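PDB 4I5J: Serine/threonine-protein phosphatase 2A regulatory subunit B'' subunit alpha from Homo sapiens, which binds calcium through its EF-hand region and, as a regulatory subunit of protein phosphatase 2A, might modulate the substrate selectivity, activity and localization of the catalytic enzyme. Local coordinates for residues R74-K79 and W195-D200; I68-N73 and F179-E184; D185-T190 and M262-Y267. One frame throughout, in Å; residues are numbered along the deposited sequence.

Contact 1. Residues R74-K79 and W195-D200. With CA (calcium ion), chain B.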
loop_
_atom_site.group_PDB
_atom_site.type_symbol
_atom_site.label_atom_id
_atom_site.label_comp_id
_atom_site.label_asym_id
_atom_site.label_seq_id
_atom_site.Cartn_x
_atom_site.Cartn_y
_atom_site.Cartn_z
ATOM N N ARG A 74 11.376 2.003 0.408
ATOM C CA ARG A 74 10.812 2.592 1.629
ATOM C C ARG A 74 10.851 4.126 1.720
ATOM O O ARG A 74 10.136 4.726 2.532
ATOM C CB ARG A 74 11.492 1.972 2.849
ATOM C CG ARG A 74 11.188 0.493 3.002
ATOM C CD ARG A 74 9.763 0.273 3.478
ATOM N NE ARG A 74 9.537 0.975 4.734
ATOM C CZ ARG A 74 9.948 0.532 5.919
ATOM N NH1 ARG A 74 10.598 -0.622 6.009
ATOM N NH2 ARG A 74 9.708 1.243 7.014
ATOM N N SER A 75 11.699 4.750 0.910
ATOM C CA SER A 75 11.761 6.206 0.836
ATOM C C SER A 75 10.637 6.792 -0.019
ATOM O O SER A 75 10.481 8.011 -0.076
ATOM C CB SER A 75 13.092 6.630 0.217
ATOM O OG SER A 75 13.097 6.344 -1.178
ATOM N N TRP A 76 9.884 5.933 -0.712
ATOM C CA TRP A 76 8.810 6.381 -1.609
ATOM C C TRP A 76 9.313 7.276 -2.741
ATOM O O TRP A 76 8.528 7.936 -3.401
ATOM C CB TRP A 76 7.724 7.131 -0.845
ATOM C CG TRP A 76 6.891 6.275 0.020
ATOM C CD1 TRP A 76 7.319 5.471 1.039
ATOM C CD2 TRP A 76 5.462 6.152 -0.022
ATOM N NE1 TRP A 76 6.246 4.836 1.618
ATOM C CE2 TRP A 76 5.094 5.237 0.990
ATOM C CE3 TRP A 76 4.464 6.716 -0.822
ATOM C CZ2 TRP A 76 3.769 4.880 1.225
ATOM C CZ3 TRP A 76 3.153 6.351 -0.600
ATOM C CH2 TRP A 76 2.814 5.441 0.418
ATOM N N SER A 77 10.620 7.278 -2.971
ATOM C CA SER A 77 11.236 8.107 -4.003
ATOM C C SER A 77 10.956 7.638 -5.436
ATOM O O SER A 77 11.156 8.390 -6.389
ATOM C CB SER A 77 12.751 8.128 -3.787
ATOM O OG SER A 77 13.297 6.838 -4.007
ATOM N N GLY A 78 10.527 6.391 -5.600
ATOM C CA GLY A 78 10.369 5.821 -6.932
ATOM C C GLY A 78 11.700 5.358 -7.502
ATOM O O GLY A 78 11.786 4.948 -8.659
ATOM N N LYS A 79 12.741 5.424 -6.678
ATOM C CA LYS A 79 14.082 5.004 -7.080
ATOM C C LYS A 79 14.670 4.070 -6.016
ATOM O O LYS A 79 14.931 4.479 -4.879
ATOM C CB LYS A 79 14.991 6.229 -7.312
ATOM C CG LYS A 79 14.449 7.197 -8.379
ATOM C CD LYS A 79 15.443 8.289 -8.749
ATOM C CE LYS A 79 14.887 9.196 -9.849
ATOM N NZ LYS A 79 15.717 10.421 -10.105
ATOM N N TRP A 195 -1.320 5.084 5.265
ATOM C CA TRP A 195 -2.459 5.657 5.992
ATOM C C TRP A 195 -2.062 6.895 6.773
ATOM O O TRP A 195 -2.875 7.800 6.963
ATOM C CB TRP A 195 -3.135 4.629 6.894
ATOM C CG TRP A 195 -3.644 3.509 6.085
ATOM C CD1 TRP A 195 -3.201 2.220 6.099
ATOM C CD2 TRP A 195 -4.647 3.582 5.064
ATOM N NE1 TRP A 195 -3.879 1.483 5.158
ATOM C CE2 TRP A 195 -4.773 2.294 4.512
ATOM C CE3 TRP A 195 -5.451 4.612 4.569
ATOM C CZ2 TRP A 195 -5.692 1.999 3.496
ATOM C CZ3 TRP A 195 -6.357 4.329 3.556
ATOM C CH2 TRP A 195 -6.471 3.030 3.032
ATOM N N PHE A 196 -0.804 6.955 7.200
ATOM C CA PHE A 196 -0.322 8.150 7.886
ATOM C C PHE A 196 -0.353 9.342 6.936
ATOM O O PHE A 196 -0.806 10.411 7.311
ATOM C CB PHE A 196 1.084 7.958 8.431
ATOM C CG PHE A 196 1.574 9.130 9.229
ATOM C CD1 PHE A 196 1.423 9.151 10.611
ATOM C CD2 PHE A 196 2.166 10.221 8.601
ATOM C CE1 PHE A 196 1.857 10.233 11.359
ATOM C CE2 PHE A 196 2.591 11.321 9.342
ATOM C CZ PHE A 196 2.445 11.328 10.718
ATOM N N ARG A 197 0.131 9.167 5.704
ATOM C CA ARG A 197 0.116 10.263 4.737
ATOM C C ARG A 197 -1.316 10.702 4.421
ATOM O O ARG A 197 -1.571 11.874 4.107
ATOM C CB ARG A 197 0.770 9.802 3.434
ATOM C CG ARG A 197 2.266 9.862 3.437
ATOM C CD ARG A 197 2.853 8.935 2.380
ATOM N NE ARG A 197 4.290 9.142 2.311
ATOM C CZ ARG A 197 4.902 9.722 1.288
ATOM N NH1 ARG A 197 4.200 10.122 0.228
ATOM N NH2 ARG A 197 6.219 9.872 1.319
ATOM N N CYS A 198 -2.254 9.751 4.450
ATOM C CA CYS A 198 -3.650 10.127 4.201
ATOM C C CYS A 198 -4.219 10.921 5.376
ATOM O O CYS A 198 -4.953 11.885 5.174
ATOM C CB CYS A 198 -4.525 8.905 3.948
ATOM S SG CYS A 198 -4.167 8.090 2.407
ATOM N N MET A 199 -3.877 10.519 6.598
ATOM C CA MET A 199 -4.359 11.223 7.791
ATOM C C MET A 199 -3.650 12.543 8.039
ATOM O O MET A 199 -4.222 13.454 8.649
ATOM C CB MET A 199 -4.262 10.344 9.037
ATOM C CG MET A 199 -5.240 9.169 9.006
ATOM S SD MET A 199 -5.417 8.378 10.622
ATOM C CE MET A 199 -6.242 9.725 11.504
ATOM N N ASP A 200 -2.416 12.662 7.564
ATOM C CA ASP A 200 -1.679 13.908 7.743
ATOM C C ASP A 200 -2.185 14.956 6.760
ATOM O O ASP A 200 -1.492 15.305 5.805
ATOM C CB ASP A 200 -0.176 13.678 7.564
ATOM C CG ASP A 200 0.650 14.900 7.924
ATOM O OD1 ASP A 200 0.086 15.861 8.469
ATOM O OD2 ASP A 200 1.867 14.901 7.661
HETATM CA CA CA B . -0.548 17.223 10.182
HETATM O O HOH W 1 -0.884 19.058 11.720
#
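Arg197 lays its guanidinium flat over one face of the Trp76 indole, the two planes only 15° apart and their centres 4.1 Å from one another. The stack is displaced from the middle of the benzene ring: Arg197 NH1 comes within 3.6 Å of Trp76 CE3, while Arg197 NH2 reaches back along the indole toward Trp76 CB. One bond earlier, the methylene Arg197 CD sits squarely above the six-membered ring, 4.0 Å from its centroid, in a CH-pi contact, so cation-pi and aliphatic packing share a face. Arg197 reaches the indole because its chain runs extended from CG to NE (chi2 159°, chi3 173°), sliding past the indole in the opposite direction. Its helix, 189-199, is the entering helix of a calcium-binding EF-hand: Asp200, the first residue beyond it, gives OD1 to the calcium ion at 2.3 Å, with Asp202, Asp204, the carbonyl of Val206, Glu211 and a water completing the site. Glu193, a turn earlier on this helix, forms a salt bridge with Arg197 NE, which probably steadies the flat group over the indole. Around Trp76 in the chain, two successive ST turns shape the loop: Ser75 OG accepts from Ser77 N, and Ser77 OG from Lys79 N.

Contact 2. Residues I68-N73 and F179-E184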
loop_
_atom_site.group_PDB
_atom_site.type_symbol
_atom_site.label_atom_id
_atom_site.label_comp_id
_atom_site.label_asym_id
_atom_site.label_seq_id
_atom_site.Cartn_x
_atom_site.Cartn_y
_atom_site.Cartn_z
ATOM N N ILE A 68 7.177 -4.999 -5.640
ATOM C CA ILE A 68 8.600 -4.823 -5.363
ATOM C C ILE A 68 8.784 -3.429 -4.748
ATOM O O ILE A 68 9.320 -3.291 -3.644
ATOM C CB ILE A 68 9.444 -4.967 -6.663
ATOM C CG1 ILE A 68 9.605 -6.440 -7.072
ATOM C CG2 ILE A 68 10.837 -4.364 -6.471
ATOM C CD1 ILE A 68 10.072 -6.633 -8.553
ATOM N N PHE A 69 8.290 -2.395 -5.424
ATOM C CA PHE A 69 8.461 -1.040 -4.901
ATOM C C PHE A 69 7.755 -0.820 -3.593
ATOM O O PHE A 69 8.268 -0.113 -2.710
ATOM C CB PHE A 69 8.085 0.018 -5.939
ATOM C CG PHE A 69 9.173 0.250 -6.928
ATOM C CD1 PHE A 69 9.492 -0.733 -7.862
ATOM C CD2 PHE A 69 9.956 1.383 -6.862
ATOM C CE1 PHE A 69 10.534 -0.545 -8.757
ATOM C CE2 PHE A 69 10.997 1.569 -7.755
ATOM C CZ PHE A 69 11.276 0.596 -8.703
ATOM N N TYR A 70 6.580 -1.423 -3.467
ATOM C CA TYR A 70 5.801 -1.295 -2.247
ATOM C C TYR A 70 6.629 -1.714 -1.033
ATOM O O TYR A 70 6.657 -1.030 -0.016
ATOM C CB TYR A 70 4.550 -2.163 -2.342
ATOM C CG TYR A 70 3.583 -1.999 -1.202
ATOM C CD1 TYR A 70 2.497 -1.144 -1.316
ATOM C CD2 TYR A 70 3.752 -2.688 -0.014
ATOM C CE1 TYR A 70 1.598 -0.991 -0.279
ATOM C CE2 TYR A 70 2.848 -2.541 1.044
ATOM C CZ TYR A 70 1.784 -1.700 0.902
ATOM O OH TYR A 70 0.884 -1.544 1.935
ATOM N N THR A 71 7.308 -2.846 -1.151
ATOM C CA THR A 71 8.055 -3.414 -0.043
ATOM C C THR A 71 9.490 -2.892 0.031
ATOM O O THR A 71 10.023 -2.653 1.111
ATOM C CB THR A 71 8.071 -4.937 -0.176
ATOM O OG1 THR A 71 6.732 -5.420 -0.076
ATOM C CG2 THR A 71 8.919 -5.589 0.891
ATOM N N VAL A 72 10.128 -2.710 -1.115
ATOM C CA VAL A 72 11.556 -2.382 -1.119
ATOM C C VAL A 72 11.837 -0.869 -1.050
ATOM O O VAL A 72 12.692 -0.413 -0.286
ATOM C CB VAL A 72 12.247 -2.998 -2.357
ATOM C CG1 VAL A 72 13.693 -2.601 -2.413
ATOM C CG2 VAL A 72 12.100 -4.527 -2.322
ATOM N N ASN A 73 11.110 -0.090 -1.837
ATOM C CA ASN A 73 11.385 1.339 -1.943
ATOM C C ASN A 73 10.829 2.191 -0.787
ATOM O O ASN A 73 9.949 3.022 -0.985
ATOM C CB ASN A 73 10.853 1.849 -3.274
ATOM C CG ASN A 73 11.196 3.287 -3.512
ATOM O OD1 ASN A 73 10.366 4.054 -4.004
ATOM N ND2 ASN A 73 12.422 3.672 -3.154
ATOM N N PHE A 179 -3.117 0.770 -2.774
ATOM C CA PHE A 179 -4.317 0.857 -1.963
ATOM C C PHE A 179 -4.733 -0.516 -1.442
ATOM O O PHE A 179 -4.872 -0.704 -0.233
ATOM C CB PHE A 179 -5.496 1.459 -2.741
ATOM C CG PHE A 179 -6.804 1.286 -2.033
ATOM C CD1 PHE A 179 -7.148 2.127 -0.983
ATOM C CD2 PHE A 179 -7.674 0.255 -2.380
ATOM C CE1 PHE A 179 -8.340 1.957 -0.298
ATOM C CE2 PHE A 179 -8.878 0.075 -1.702
ATOM C CZ PHE A 179 -9.213 0.924 -0.661
ATOM N N LEU A 180 -4.945 -1.474 -2.345
ATOM C CA LEU A 180 -5.455 -2.782 -1.925
ATOM C C LEU A 180 -4.570 -3.424 -0.851
ATOM O O LEU A 180 -5.085 -3.874 0.178
ATOM C CB LEU A 180 -5.632 -3.727 -3.119
ATOM C CG LEU A 180 -6.306 -5.081 -2.861
ATOM C CD1 LEU A 180 -6.753 -5.733 -4.171
ATOM C CD2 LEU A 180 -5.376 -6.060 -2.191
ATOM N N ILE A 181 -3.259 -3.484 -1.100
ATOM C CA ILE A 181 -2.337 -4.105 -0.149
ATOM C C ILE A 181 -2.394 -3.405 1.209
ATOM O O ILE A 181 -2.365 -4.048 2.266
ATOM C CB ILE A 181 -0.899 -4.129 -0.697
ATOM C CG1 ILE A 181 -0.854 -4.978 -1.974
ATOM C CG2 ILE A 181 0.070 -4.692 0.348
ATOM C CD1 ILE A 181 0.490 -4.968 -2.676
ATOM N N SER A 182 -2.521 -2.080 1.177
ATOM C CA SER A 182 -2.495 -1.291 2.400
ATOM C C SER A 182 -3.801 -1.404 3.164
ATOM O O SER A 182 -3.821 -1.311 4.394
ATOM C CB SER A 182 -2.196 0.168 2.058
ATOM O OG SER A 182 -0.891 0.251 1.497
ATOM N N GLU A 183 -4.899 -1.593 2.432
ATOM C CA GLU A 183 -6.202 -1.680 3.069
ATOM C C GLU A 183 -6.350 -3.033 3.772
ATOM O O GLU A 183 -6.904 -3.129 4.870
ATOM C CB GLU A 183 -7.312 -1.444 2.045
ATOM C CG GLU A 183 -8.667 -1.095 2.653
ATOM C CD GLU A 183 -9.526 -2.320 2.850
ATOM O OE1 GLU A 183 -10.643 -2.181 3.395
ATOM O OE2 GLU A 183 -9.086 -3.422 2.449
ATOM N N GLU A 184 -5.795 -4.068 3.162
ATOM C CA GLU A 184 -5.902 -5.410 3.717
ATOM C C GLU A 184 -4.887 -5.709 4.810
ATOM O O GLU A 184 -5.164 -6.501 5.707
ATOM C CB GLU A 184 -5.796 -6.442 2.596
ATOM C CG GLU A 184 -6.834 -6.200 1.511
ATOM C CD GLU A 184 -7.021 -7.384 0.578
ATOM O OE1 GLU A 184 -6.041 -8.138 0.356
ATOM O OE2 GLU A 184 -8.155 -7.556 0.069
#
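Tyr70 turns one ring face to Ile181, whose CG2 methyl lies over it in a CH-pi contact, 3.9 Å from the ring centroid. The methyl is shifted toward the hydroxyl end, with Ile181 CG2 3.5 Å from Tyr70 CZ, and Ile181 CB lies above the rim of the same face. With CG anti to the backbone N (chi1 -174°), the tyrosine side chain reaches out from its helix toward the opposing one, and it and Ile181 slide past each other in opposite directions. At the end of the ring, Tyr70 OH donates to Ser182 OG across 2.6 Å, and that oxygen lies in the plane of the ring, at its edge. Adjacent residues of one helix thus take separate parts of the phenol: Ile181 the apolar face, Ser182 the polar end. Ser182 OG is also hydrogen-bonded to the carbonyl of Trp178, one turn back, so the buried hydroxyl has partners in both helices. A phenylalanine in place of Tyr70 would probably leave Ser182 OG without its donor from the opposing helix. Buried close to the centre of the fold, the contact joins helix 54-72 of the N-terminal EF-hand region to helix 173-184; the Trp178 ring meets that of Tyr70 obliquely, the planes about 55° apart, and helix 189-199 packs alongside, with Ser191 touching Tyr70 and Thr190 OG1 bonded to the Tyr70 carbonyl.

Contact 3. Residues D185-T190 and M262-Y267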
loop_
_atom_site.group_PDB
_atom_site.type_symbol
_atom_site.label_atom_id
_atom_site.label_comp_id
_atom_site.label_asym_id
_atom_site.label_seq_id
_atom_site.Cartn_x
_atom_site.Cartn_y
_atom_site.Cartn_z
ATOM N N ASP A 185 -3.717 -5.078 4.731
ATOM C CA ASP A 185 -2.648 -5.333 5.693
ATOM C C ASP A 185 -2.138 -4.046 6.342
ATOM O O ASP A 185 -1.240 -3.407 5.811
ATOM C CB ASP A 185 -1.484 -6.028 4.982
ATOM C CG ASP A 185 -0.315 -6.307 5.912
ATOM O OD1 ASP A 185 -0.492 -6.184 7.152
ATOM O OD2 ASP A 185 0.776 -6.665 5.400
ATOM N N LYS A 186 -2.673 -3.665 7.496
ATOM C CA LYS A 186 -2.172 -2.455 8.143
ATOM C C LYS A 186 -1.045 -2.755 9.133
ATOM O O LYS A 186 -0.826 -1.986 10.069
ATOM C CB LYS A 186 -3.298 -1.660 8.829
ATOM C CG LYS A 186 -4.312 -1.026 7.891
ATOM C CD LYS A 186 -5.365 -0.237 8.636
ATOM C CE LYS A 186 -6.514 0.190 7.720
ATOM N NZ LYS A 186 -7.311 -0.959 7.131
ATOM N N ARG A 187 -0.308 -3.846 8.924
ATOM C CA ARG A 187 0.756 -4.194 9.875
ATOM C C ARG A 187 2.137 -4.062 9.287
ATOM O O ARG A 187 3.128 -4.131 9.998
ATOM C CB ARG A 187 0.553 -5.593 10.447
ATOM C CG ARG A 187 -0.806 -5.735 11.075
ATOM C CD ARG A 187 -0.866 -6.846 12.078
ATOM N NE ARG A 187 -2.258 -7.124 12.406
ATOM C CZ ARG A 187 -2.668 -7.604 13.573
ATOM N NH1 ARG A 187 -1.787 -7.858 14.528
ATOM N NH2 ARG A 187 -3.959 -7.825 13.783
ATOM N N ASN A 188 2.209 -3.862 7.980
ATOM C CA ASN A 188 3.502 -3.676 7.365
ATOM C C ASN A 188 3.854 -2.192 7.347
ATOM O O ASN A 188 2.969 -1.339 7.401
ATOM C CB ASN A 188 3.545 -4.342 5.976
ATOM C CG ASN A 188 3.002 -3.471 4.892
ATOM O OD1 ASN A 188 3.663 -2.522 4.468
ATOM N ND2 ASN A 188 1.796 -3.794 4.406
ATOM N N PRO A 189 5.145 -1.865 7.285
ATOM C CA PRO A 189 5.501 -0.447 7.429
ATOM C C PRO A 189 5.092 0.451 6.246
ATOM O O PRO A 189 4.935 1.658 6.442
ATOM C CB PRO A 189 7.022 -0.489 7.570
ATOM C CG PRO A 189 7.423 -1.758 6.876
ATOM C CD PRO A 189 6.333 -2.733 7.180
ATOM N N THR A 190 4.926 -0.101 5.044
ATOM C CA THR A 190 4.500 0.739 3.935
ATOM C C THR A 190 3.059 1.164 4.138
ATOM O O THR A 190 2.699 2.333 3.954
ATOM C CB THR A 190 4.628 0.036 2.574
ATOM O OG1 THR A 190 5.991 -0.327 2.351
ATOM C CG2 THR A 190 4.189 0.975 1.456
ATOM N N MET A 262 0.326 -0.899 17.296
ATOM C CA MET A 262 -1.133 -1.010 17.190
ATOM C C MET A 262 -1.745 -0.055 16.158
ATOM O O MET A 262 -2.948 0.255 16.209
ATOM C CB MET A 262 -1.785 -0.785 18.560
ATOM C CG MET A 262 -2.444 -2.030 19.150
ATOM S SD MET A 262 -1.313 -3.426 19.350
ATOM C CE MET A 262 -0.186 -2.802 20.597
ATOM N N ALA A 263 -0.918 0.384 15.211
ATOM C CA ALA A 263 -1.324 1.383 14.229
ATOM C C ALA A 263 -2.626 1.021 13.529
ATOM O O ALA A 263 -3.431 1.896 13.216
ATOM C CB ALA A 263 -0.220 1.605 13.212
ATOM N N HIS A 264 -2.843 -0.272 13.299
ATOM C CA HIS A 264 -4.018 -0.715 12.560
ATOM C C HIS A 264 -5.301 -0.446 13.326
ATOM O O HIS A 264 -6.338 -0.146 12.731
ATOM C CB HIS A 264 -3.911 -2.203 12.187
ATOM C CG HIS A 264 -3.745 -3.116 13.359
ATOM N ND1 HIS A 264 -2.560 -3.218 14.060
ATOM C CD2 HIS A 264 -4.603 -3.982 13.946
ATOM C CE1 HIS A 264 -2.701 -4.097 15.034
ATOM N NE2 HIS A 264 -3.934 -4.573 14.989
ATOM N N ILE A 265 -5.228 -0.551 14.645
ATOM C CA ILE A 265 -6.380 -0.259 15.485
ATOM C C ILE A 265 -6.697 1.225 15.452
ATOM O O ILE A 265 -7.850 1.616 15.244
ATOM C CB ILE A 265 -6.142 -0.712 16.920
ATOM C CG1 ILE A 265 -6.063 -2.242 16.960
ATOM C CG2 ILE A 265 -7.251 -0.227 17.812
ATOM C CD1 ILE A 265 -5.881 -2.790 18.359
ATOM N N PHE A 266 -5.666 2.039 15.664
ATOM C CA PHE A 266 -5.738 3.496 15.526
ATOM C C PHE A 266 -6.423 3.866 14.204
ATOM O O PHE A 266 -7.462 4.530 14.181
ATOM C CB PHE A 266 -4.308 4.049 15.560
ATOM C CG PHE A 266 -4.210 5.559 15.499
ATOM C CD1 PHE A 266 -4.367 6.328 16.638
ATOM C CD2 PHE A 266 -3.905 6.197 14.313
ATOM C CE1 PHE A 266 -4.248 7.705 16.587
ATOM C CE2 PHE A 266 -3.788 7.577 14.261
ATOM C CZ PHE A 266 -3.958 8.326 15.389
ATOM N N TYR A 267 -5.878 3.367 13.104
ATOM C CA TYR A 267 -6.437 3.648 11.779
ATOM C C TYR A 267 -7.919 3.250 11.591
ATOM O O TYR A 267 -8.727 4.037 11.084
ATOM C CB TYR A 267 -5.550 3.011 10.692
ATOM C CG TYR A 267 -4.179 3.667 10.566
ATOM C CD1 TYR A 267 -3.053 2.916 10.271
ATOM C CD2 TYR A 267 -4.023 5.042 10.722
ATOM C CE1 TYR A 267 -1.818 3.501 10.143
ATOM C CE2 TYR A 267 -2.779 5.644 10.596
ATOM C CZ TYR A 267 -1.680 4.869 10.315
ATOM O OH TYR A 267 -0.436 5.449 10.175
HETATM O O HOH W 2 0.130 -1.967 12.491
#
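Arg187 and His264 stack flat group on flat group, joining the linker ahead of an EF-hand's entering helix, 189-199, to the first turn of helix 263-271. The guanidinium and imidazole planes are 23° apart with centres separated by 4.0 Å. Arg187 NE lies above the middle of the imidazole, whereas His264 NE2 sits beneath the rim of the guanidinium. Although Arg187 NH2 and His264 NE2 are 3.5 Å apart, the angle is poor for a hydrogen bond, as expected where one group lies over the other's face. The histidine ring owes its position to its first torsion, chi1 58°, which places CG between the backbone N and the carbonyl carbon; Arg187 meets it with a chain extended from CG to NE.

Lys186 packs beside this stack by its aliphatic part. Its CB is pressed to His264 CB at 3.5 Å, and farther along Lys186 CD rests 3.8 Å from Tyr267 CB, the lysine chain crossing the tyrosine at a slant. A bend at the last torsion (chi4 64°) then carries the ammonium away from the contact, to a weak hydrogen bond with the Glu183 carbonyl and a long, weak ion pair with Asp268. The Tyr267 ring meets that of Trp195, extending the packing onto helix 189-199.

The linker is braced from within. Asp185 OD1 accepts from Arg187 N in an Asx turn, the donor approaching from above the carboxylate plane, and Asn188 occupies the N-cap of helix 189-199, its OD1 accepting from Ser191 N and, weakly, from Thr190 N. Between the segments, a water donates to Lys186 O at 2.6 Å and makes a weak 3.4 Å bond with His264 ND1.

Overall arrangement
The three contacts gather round helix 189-199 and differ with depth. Contact 2, near the centre of the chain, is buried and combines a methyl over an aromatic ring with a direct bond between two hydroxyls. Contact 1 lies at the surface and contact 3 is partly buried; each sets an arginine flat against a ring, indole in one and imidazole in the other, and contact 3 adds a lysine chain and a bridging water, its bond to the histidine weak. Contacts 1 and 3 use the two ends of helix 189-199, with Met199 and Trp195 packing against Tyr267. Contact 2 holds the preceding helix, 173-184, and is tied to contact 1 by Trp195 NE1 to Ser182 O.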